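Endoglucanase A (Clostridium cellulolyticum, PDB 1EDG) hydrolyses internal beta-1,4-glucosidic bonds of cellulose with a family 5 glycoside hydrolase catalytic domain. Local coordinates at residues A[93-98]-A[149-154]; A[64-69]-A[355-360]. All blocks are in the same frame, centred on the assembly; numbering follows the deposited sequence.

How the interactions relate
From the N terminus, the chain first supplies helix 64-73, the helix leading to the second strand of the eight-stranded parallel barrel. Segment 93-98 follows in the loop after barrel strand 77-80, and its contact closes 50 residues later when helix 138-155 comes back to it in interaction 1. Interaction 2 closes much later, after all eight barrel strands, when the hairpin beyond the last strand returns to 64-69. Interaction 1 therefore nests inside the loop of interaction 2. The two do not touch, with nearest atoms about 16 Å apart. One ties the hairpin of strands 88-89 and 94-95 to a barrel helix; the other joins the barrel's beginning to its end.

Interaction 1 of 2, residues A[93-98]-A[149-154]; sequences YKISDV and WAQIAA
Strand 94-95 passes beside one turn of helix 138-155, with the CA atoms of Ile95 and Gln151 7.6 Å apart, the nearest such pair between the two segments. Gln151 reaches across with CG anti to its carbonyl carbon (chi1 -66°) and the chain extended beyond CG, so that its amide meets the backbone of Tyr93 and Ile95, at the start of the strand, with both ends. Its NE2 donates to Tyr93 O at 2.9 Å, an almost straight bond lying in the plane of the Gln151 amide but coming from above the Tyr93 carbonyl plane. Gln151 OE1 accepts from Ile95 N at 2.9 Å, and the N-H points along an in-plane lone pair with an angle of 172° at the hydrogen. Two bonds to residues two apart fix the rotation of the amide, and a further bond from NE2 to Ser147 O ties it to its own helix. Lys94, bent at chi2 and chi3, crosses Gln151 obliquely and brings CD to 3.4 Å from Gln151 OE1. On the buried side, Ile95 CD1 rests 4.3 Å from Ile152 CG1. Ile95 packs on Val88 of partner strand 88-89 and on Val148, while Tyr93 meets Tyr144 edge-to-face. Ser96 OG, at the N-cap of helix 97-111, accepts a weak bond from Val98 N. The hairpin, after TIM-barrel strand 77-80, lies on helix 138-155, between barrel strands three and four.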
loop_
_atom_site.group_PDB
_atom_site.type_symbol
_atom_site.label_atom_id
_atom_site.label_comp_id
_atom_site.label_asym_id
_atom_site.label_seq_id
_atom_site.Cartn_x
_atom_site.Cartn_y
_atom_site.Cartn_z
ATOM N N TYR A 93 -1.016 23.233 10.012
ATOM C CA TYR A 93 -0.265 22.122 9.435
ATOM C C TYR A 93 0.214 22.406 8.011
ATOM O O TYR A 93 0.031 21.581 7.113
ATOM C CB TYR A 93 -1.102 20.832 9.451
ATOM C CG TYR A 93 -1.590 20.417 10.820
ATOM C CD1 TYR A 93 -0.785 19.666 11.671
ATOM C CD2 TYR A 93 -2.862 20.776 11.262
ATOM C CE1 TYR A 93 -1.231 19.280 12.931
ATOM C CE2 TYR A 93 -3.319 20.396 12.523
ATOM C CZ TYR A 93 -2.501 19.651 13.350
ATOM O OH TYR A 93 -2.963 19.279 14.592
ATOM N N LYS A 94 0.826 23.568 7.805
ATOM C CA LYS A 94 1.330 23.950 6.489
ATOM C C LYS A 94 2.494 23.046 6.087
ATOM O O LYS A 94 3.444 22.859 6.857
ATOM C CB LYS A 94 1.782 25.414 6.507
ATOM C CG LYS A 94 2.406 25.911 5.210
ATOM C CD LYS A 94 1.444 25.811 4.023
ATOM C CE LYS A 94 0.211 26.706 4.188
ATOM N NZ LYS A 94 -0.750 26.575 3.044
ATOM N N ILE A 95 2.408 22.470 4.891
ATOM C CA ILE A 95 3.450 21.579 4.388
ATOM C C ILE A 95 4.578 22.374 3.742
ATOM O O ILE A 95 4.337 23.275 2.935
ATOM C CB ILE A 95 2.883 20.565 3.345
ATOM C CG1 ILE A 95 1.861 19.636 4.011
ATOM C CG2 ILE A 95 4.014 19.732 2.744
ATOM C CD1 ILE A 95 1.111 18.749 3.033
ATOM N N SER A 96 5.809 22.045 4.115
ATOM C CA SER A 96 6.981 22.707 3.559
ATOM C C SER A 96 7.007 22.580 2.038
ATOM O O SER A 96 6.894 21.472 1.505
ATOM C CB SER A 96 8.247 22.068 4.120
ATOM O OG SER A 96 9.381 22.520 3.400
ATOM N N ASP A 97 7.199 23.698 1.343
ATOM C CA ASP A 97 7.254 23.690 -0.117
ATOM C C ASP A 97 8.458 22.914 -0.652
ATOM O O ASP A 97 8.407 22.352 -1.743
ATOM C CB ASP A 97 7.280 25.115 -0.667
ATOM C CG ASP A 97 5.942 25.810 -0.540
ATOM O OD1 ASP A 97 4.941 25.257 -1.047
ATOM O OD2 ASP A 97 5.890 26.907 0.062
ATOM N N VAL A 98 9.539 22.891 0.122
ATOM C CA VAL A 98 10.756 22.185 -0.269
ATOM C C VAL A 98 10.463 20.690 -0.338
ATOM O O VAL A 98 10.873 20.013 -1.279
ATOM C CB VAL A 98 11.928 22.477 0.725
ATOM C CG1 VAL A 98 13.086 21.511 0.517
ATOM C CG2 VAL A 98 12.420 23.898 0.532
ATOM N N TRP A 149 -4.678 17.058 3.375
ATOM C CA TRP A 149 -5.278 16.653 2.115
ATOM C C TRP A 149 -5.741 17.801 1.239
ATOM O O TRP A 149 -5.699 17.696 0.013
ATOM C CB TRP A 149 -6.352 15.585 2.324
ATOM C CG TRP A 149 -5.718 14.237 2.455
ATOM C CD1 TRP A 149 -5.632 13.475 3.576
ATOM C CD2 TRP A 149 -4.989 13.540 1.436
ATOM N NE1 TRP A 149 -4.884 12.349 3.330
ATOM C CE2 TRP A 149 -4.478 12.363 2.021
ATOM C CE3 TRP A 149 -4.712 13.803 0.085
ATOM C CZ2 TRP A 149 -3.697 11.446 1.302
ATOM C CZ3 TRP A 149 -3.938 12.894 -0.625
ATOM C CH2 TRP A 149 -3.443 11.730 -0.015
ATOM N N ALA A 150 -6.120 18.923 1.845
ATOM C CA ALA A 150 -6.535 20.080 1.056
ATOM C C ALA A 150 -5.312 20.590 0.285
ATOM O O ALA A 150 -5.416 20.983 -0.875
ATOM C CB ALA A 150 -7.088 21.187 1.965
ATOM N N GLN A 151 -4.154 20.555 0.934
ATOM C CA GLN A 151 -2.908 21.001 0.324
ATOM C C GLN A 151 -2.426 20.053 -0.776
ATOM O O GLN A 151 -2.018 20.503 -1.854
ATOM C CB GLN A 151 -1.827 21.154 1.391
ATOM C CG GLN A 151 -2.108 22.254 2.397
ATOM C CD GLN A 151 -1.082 22.275 3.499
ATOM O OE1 GLN A 151 0.030 22.769 3.314
ATOM N NE2 GLN A 151 -1.433 21.713 4.643
ATOM N N ILE A 152 -2.452 18.752 -0.499
ATOM C CA ILE A 152 -2.027 17.767 -1.491
ATOM C C ILE A 152 -2.950 17.842 -2.709
ATOM O O ILE A 152 -2.484 17.882 -3.852
ATOM C CB ILE A 152 -2.012 16.338 -0.913
ATOM C CG1 ILE A 152 -0.983 16.246 0.215
ATOM C CG2 ILE A 152 -1.646 15.328 -2.012
ATOM C CD1 ILE A 152 -1.069 14.969 1.013
ATOM N N ALA A 153 -4.253 17.921 -2.463
ATOM C CA ALA A 153 -5.224 18.018 -3.545
ATOM C C ALA A 153 -4.985 19.259 -4.414
ATOM O O ALA A 153 -5.070 19.197 -5.641
ATOM C CB ALA A 153 -6.640 18.032 -2.981
ATOM N N ALA A 154 -4.670 20.388 -3.784
ATOM C CA ALA A 154 -4.434 21.618 -4.530
ATOM C C ALA A 154 -3.177 21.531 -5.390
ATOM O O ALA A 154 -3.175 21.977 -6.534
ATOM C CB ALA A 154 -4.343 22.811 -3.584
#

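Interaction 2 of 2, residues A[64-69]-A[355-360]; sequences KQMIDA and FDRRSC
In this TIM barrel, helix 64-73 follows the first barrel strand, and the first strand and turn of the 355-362 beta hairpin, which comes after the eighth, pack against it. No hydrogen bond crosses between the segments; the contact is van der Waals. Met66 lies at its middle, extended beyond CG, and crosses the Arg357 side chain at about a right angle, with SD 3.6 Å from Arg357 CG. The methyl CE of Met66 comes to 3.6 Å from Arg357 O. Farther along the helix, towards Ala69, the ring of Phe355, swung out with CG anti to the backbone N (chi1 178°), sets CZ 3.8 Å from Ala69 CB and CE2 4.0 Å from Met66 CB.

Polar bonds hold each partner in shape. Asp356 OD2 grips the turn, accepting from Ser359 N in an Asx motif and from Ser359 OG, with the charge of Arg358 alongside. Arg357 sends its guanidinium away from the helix to Thr38 OG1. On the helix, Lys64 NZ pairs with Asp68 OD1, which also accepts from Asn113.

Sulfur completes the contact: Cys360 SG sits between two side chains of the helix, 3.3 Å from Gln65 CG and 3.9 Å from Met66 CG.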
loop_
_atom_site.group_PDB
_atom_site.type_symbol
_atom_site.label_atom_id
_atom_site.label_comp_id
_atom_site.label_asym_id
_atom_site.label_seq_id
_atom_site.Cartn_x
_atom_site.Cartn_y
_atom_site.Cartn_z
ATOM N N LYS A 64 15.232 9.014 -11.849
ATOM C CA LYS A 64 14.337 8.599 -12.931
ATOM C C LYS A 64 14.725 7.211 -13.459
ATOM O O LYS A 64 13.853 6.380 -13.737
ATOM C CB LYS A 64 14.385 9.630 -14.065
ATOM C CG LYS A 64 13.594 9.293 -15.334
ATOM C CD LYS A 64 12.114 9.558 -15.188
ATOM C CE LYS A 64 11.468 9.888 -16.533
ATOM N NZ LYS A 64 11.584 8.792 -17.535
ATOM N N GLN A 65 16.028 6.960 -13.583
ATOM C CA GLN A 65 16.522 5.671 -14.074
ATOM C C GLN A 65 15.974 4.499 -13.257
ATOM O O GLN A 65 15.633 3.459 -13.819
ATOM C CB GLN A 65 18.060 5.653 -14.109
ATOM C CG GLN A 65 18.725 4.253 -14.088
ATOM C CD GLN A 65 18.587 3.432 -15.386
ATOM O OE1 GLN A 65 17.501 3.316 -15.973
ATOM N NE2 GLN A 65 19.691 2.818 -15.807
ATOM N N MET A 66 15.865 4.677 -11.944
ATOM C CA MET A 66 15.340 3.630 -11.075
ATOM C C MET A 66 13.915 3.267 -11.488
ATOM O O MET A 66 13.586 2.085 -11.639
ATOM C CB MET A 66 15.334 4.091 -9.615
ATOM C CG MET A 66 16.700 4.174 -8.966
ATOM S SD MET A 66 16.585 4.862 -7.301
ATOM C CE MET A 66 18.293 5.345 -7.030
ATOM N N ILE A 67 13.085 4.293 -11.678
ATOM C CA ILE A 67 11.688 4.123 -12.069
ATOM C C ILE A 67 11.591 3.516 -13.476
ATOM O O ILE A 67 10.725 2.672 -13.737
ATOM C CB ILE A 67 10.903 5.477 -11.991
ATOM C CG1 ILE A 67 11.005 6.075 -10.579
ATOM C CG2 ILE A 67 9.432 5.280 -12.354
ATOM C CD1 ILE A 67 10.582 5.128 -9.465
ATOM N N ASP A 68 12.488 3.926 -14.374
ATOM C CA ASP A 68 12.502 3.387 -15.734
ATOM C C ASP A 68 12.675 1.867 -15.668
ATOM O O ASP A 68 12.005 1.120 -16.391
ATOM C CB ASP A 68 13.664 3.970 -16.550
ATOM C CG ASP A 68 13.476 5.433 -16.909
ATOM O OD1 ASP A 68 12.343 5.961 -16.828
ATOM O OD2 ASP A 68 14.488 6.059 -17.292
ATOM N N ALA A 69 13.579 1.416 -14.803
ATOM C CA ALA A 69 13.860 -0.003 -14.638
ATOM C C ALA A 69 12.653 -0.781 -14.108
ATOM O O ALA A 69 12.367 -1.897 -14.562
ATOM C CB ALA A 69 15.050 -0.190 -13.726
ATOM N N PHE A 355 14.651 -4.749 -5.323
ATOM C CA PHE A 355 15.282 -3.945 -6.365
ATOM C C PHE A 355 16.499 -3.226 -5.783
ATOM O O PHE A 355 16.364 -2.408 -4.864
ATOM C CB PHE A 355 14.281 -2.927 -6.915
ATOM C CG PHE A 355 14.845 -2.017 -7.976
ATOM C CD1 PHE A 355 15.158 -2.504 -9.239
ATOM C CD2 PHE A 355 15.010 -0.660 -7.727
ATOM C CE1 PHE A 355 15.621 -1.654 -10.237
ATOM C CE2 PHE A 355 15.476 0.201 -8.718
ATOM C CZ PHE A 355 15.779 -0.297 -9.978
ATOM N N ASP A 356 17.686 -3.562 -6.282
ATOM C CA ASP A 356 18.908 -2.921 -5.811
ATOM C C ASP A 356 18.975 -1.558 -6.484
ATOM O O ASP A 356 19.356 -1.447 -7.651
ATOM C CB ASP A 356 20.136 -3.758 -6.177
ATOM C CG ASP A 356 21.395 -3.293 -5.461
ATOM O OD1 ASP A 356 21.571 -3.640 -4.276
ATOM O OD2 ASP A 356 22.209 -2.581 -6.079
ATOM N N ARG A 357 18.558 -0.524 -5.759
ATOM C CA ARG A 357 18.540 0.840 -6.287
ATOM C C ARG A 357 19.916 1.371 -6.676
ATOM O O ARG A 357 20.036 2.258 -7.521
ATOM C CB ARG A 357 17.835 1.781 -5.300
ATOM C CG ARG A 357 16.312 1.779 -5.474
ATOM C CD ARG A 357 15.540 1.458 -4.197
ATOM N NE ARG A 357 15.198 2.656 -3.447
ATOM C CZ ARG A 357 14.233 2.748 -2.532
ATOM N NH1 ARG A 357 13.462 1.715 -2.208
ATOM N NH2 ARG A 357 14.055 3.896 -1.914
ATOM N N ARG A 358 20.950 0.786 -6.085
ATOM C CA ARG A 358 22.330 1.168 -6.360
ATOM C C ARG A 358 22.717 0.819 -7.803
ATOM O O ARG A 358 23.205 1.673 -8.545
ATOM C CB ARG A 358 23.249 0.438 -5.389
ATOM C CG ARG A 358 24.658 0.976 -5.301
ATOM C CD ARG A 358 25.555 -0.016 -4.574
ATOM N NE ARG A 358 24.897 -0.608 -3.408
ATOM C CZ ARG A 358 24.496 -1.876 -3.336
ATOM N NH1 ARG A 358 24.682 -2.696 -4.364
ATOM N NH2 ARG A 358 23.903 -2.324 -2.237
ATOM N N SER A 359 22.459 -0.424 -8.208
ATOM C CA SER A 359 22.800 -0.890 -9.552
ATOM C C SER A 359 21.641 -0.907 -10.543
ATOM O O SER A 359 21.819 -1.282 -11.705
ATOM C CB SER A 359 23.419 -2.283 -9.467
ATOM O OG SER A 359 22.603 -3.161 -8.711
ATOM N N CYS A 360 20.462 -0.493 -10.087
ATOM C CA CYS A 360 19.255 -0.467 -10.912
ATOM C C CYS A 360 18.851 -1.819 -11.490
ATOM O O CYS A 360 18.467 -1.921 -12.655
ATOM C CB CYS A 360 19.351 0.581 -12.023
ATOM S SG CYS A 360 18.958 2.263 -11.486
#